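Local coordinates for formate dehydrogenase (Pyrobaculum aerophilum, PDB 1QP8), which is a putative formate dehydrogenase of the D-isomer specific 2-hydroxyacid dehydrogenase family that binds NADPH and probably catalyses hydride transfer between this cofactor and a small acid, at the interface of chains A and B. Residues are numbered along the deposited sequence; one frame, centred on the assembly and turned at random. Chains: chain A/B, Formate dehydrogenase.

The interface of chains A and B. Residues chain A 89, 92-93, 96, 256, 258; chain B 96, 101, 104.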
loop_
_atom_site.group_PDB
_atom_site.type_symbol
_atom_site.label_atom_id
_atom_site.label_comp_id
_atom_site.label_asym_id
_atom_site.label_seq_id
_atom_site.Cartn_x
_atom_site.Cartn_y
_atom_site.Cartn_z
ATOM N N PHE A 89 -4.901 -6.294 -1.350
ATOM C CA PHE A 89 -6.023 -5.385 -1.444
ATOM C C PHE A 89 -6.237 -4.640 -0.124
ATOM O O PHE A 89 -6.547 -3.447 -0.119
ATOM C CB PHE A 89 -7.296 -6.142 -1.839
ATOM C CG PHE A 89 -8.340 -5.269 -2.460
ATOM C CD1 PHE A 89 -8.241 -4.889 -3.787
ATOM C CD2 PHE A 89 -9.398 -4.784 -1.706
ATOM C CE1 PHE A 89 -9.191 -4.024 -4.365
ATOM C CE2 PHE A 89 -10.353 -3.923 -2.260
ATOM C CZ PHE A 89 -10.248 -3.540 -3.596
ATOM N N ALA A 92 -3.722 -1.871 0.277
ATOM C CA ALA A 92 -4.093 -0.748 -0.574
ATOM C C ALA A 92 -5.219 -0.007 0.115
ATOM O O ALA A 92 -5.195 1.214 0.243
ATOM C CB ALA A 92 -4.557 -1.253 -1.925
ATOM N N LEU A 93 -6.208 -0.761 0.565
ATOM C CA LEU A 93 -7.339 -0.166 1.258
ATOM C C LEU A 93 -6.893 0.635 2.458
ATOM O O LEU A 93 -7.541 1.600 2.843
ATOM C CB LEU A 93 -8.330 -1.228 1.729
ATOM C CG LEU A 93 -9.569 -1.395 0.851
ATOM C CD1 LEU A 93 -10.554 -2.334 1.542
ATOM C CD2 LEU A 93 -10.214 -0.026 0.598
ATOM N N ALA A 96 -4.161 3.894 1.048
ATOM C CA ALA A 96 -4.785 4.949 0.251
ATOM C C ALA A 96 -5.293 6.073 1.130
ATOM O O ALA A 96 -4.982 7.240 0.896
ATOM C CB ALA A 96 -5.921 4.394 -0.599
ATOM N N VAL A 256 -14.315 4.833 2.535
ATOM C CA VAL A 256 -13.743 4.422 1.265
ATOM C C VAL A 256 -14.420 3.094 1.053
ATOM O O VAL A 256 -14.408 2.239 1.938
ATOM C CB VAL A 256 -12.237 4.176 1.324
ATOM C CG1 VAL A 256 -11.803 3.459 0.046
ATOM C CG2 VAL A 256 -11.474 5.517 1.470
ATOM N N THR A 258 -15.325 -0.278 -1.718
ATOM C CA THR A 258 -15.116 -1.039 -2.939
ATOM C C THR A 258 -16.156 -2.152 -2.920
ATOM O O THR A 258 -16.522 -2.669 -1.857
ATOM C CB THR A 258 -13.680 -1.613 -3.053
ATOM O OG1 THR A 258 -13.343 -2.348 -1.872
ATOM C CG2 THR A 258 -12.689 -0.492 -3.265
ATOM N N ALA B 96 -2.819 2.563 -4.311
ATOM C CA ALA B 96 -4.085 3.287 -4.421
ATOM C C ALA B 96 -4.667 3.155 -5.816
ATOM O O ALA B 96 -5.824 2.758 -5.976
ATOM C CB ALA B 96 -3.895 4.752 -4.071
ATOM N N ILE B 101 -8.231 1.157 -5.940
ATOM C CA ILE B 101 -8.987 1.632 -4.789
ATOM C C ILE B 101 -9.642 2.985 -5.108
ATOM O O ILE B 101 -10.851 3.169 -4.931
ATOM C CB ILE B 101 -8.063 1.801 -3.545
ATOM C CG1 ILE B 101 -7.310 0.489 -3.260
ATOM C CG2 ILE B 101 -8.879 2.272 -2.335
ATOM C CD1 ILE B 101 -8.187 -0.719 -3.059
ATOM N N TYR B 104 -12.550 2.550 -7.891
ATOM C CA TYR B 104 -13.777 1.953 -7.380
ATOM C C TYR B 104 -14.449 2.808 -6.316
ATOM O O TYR B 104 -15.670 2.843 -6.241
ATOM C CB TYR B 104 -13.518 0.555 -6.822
ATOM C CG TYR B 104 -13.747 -0.544 -7.840
ATOM C CD1 TYR B 104 -12.684 -1.293 -8.340
ATOM C CD2 TYR B 104 -15.031 -0.816 -8.317
ATOM C CE1 TYR B 104 -12.889 -2.282 -9.288
ATOM C CE2 TYR B 104 -15.250 -1.793 -9.262
ATOM C CZ TYR B 104 -14.176 -2.529 -9.749
ATOM O OH TYR B 104 -14.385 -3.503 -10.706
#
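Helix 83-98 of chain A, together with strand 255-257 and the loop residue A:Thr258 just past it, receives the start of helix 101-109 of chain B, whose first residue, B:Ile101, is the knob of the contact; B:Ala96, on helix 83-98 of chain B, adds to its margin. The two branches of B:Ile101 part at CB and reach different residues. B:Ile101 CG1 lies anti to the carbonyl carbon (chi1 -54°) and runs toward helix 83-98 of chain A, meeting the A:Ala92 methyl CB at 3.5 Å. The terminal B:Ile101 CD1 then rests over one face of the A:Phe89 ring, displaced toward the rim, 3.8 Å from the ring centroid and nearest CZ. The edge of that ring is flanked in plane by A:Thr258 CB from its own chain, which should help hold its tilt. The other branch, B:Ile101 CG2, touches strand and helix at A:Val256 CG1, A:Leu93 CD2 and A:Ala96 CB, each about 4.0 Å away. On one flank the CB methyls of A:Ala96 and B:Ala96 lie side by side, 4.0 Å apart; on the other, A:Thr258 CG2 packs against B:Tyr104 CB at 3.8 Å. An alanine in place of B:Ile101 would probably leave the A:Phe89 face and the A:Val256 and A:Leu93 methyls without their partner across the interface. Repeated by two-fold symmetry, this apolar knob-in-pocket contact helps join the subunits of the deposited dimer, likely the one typical of the family.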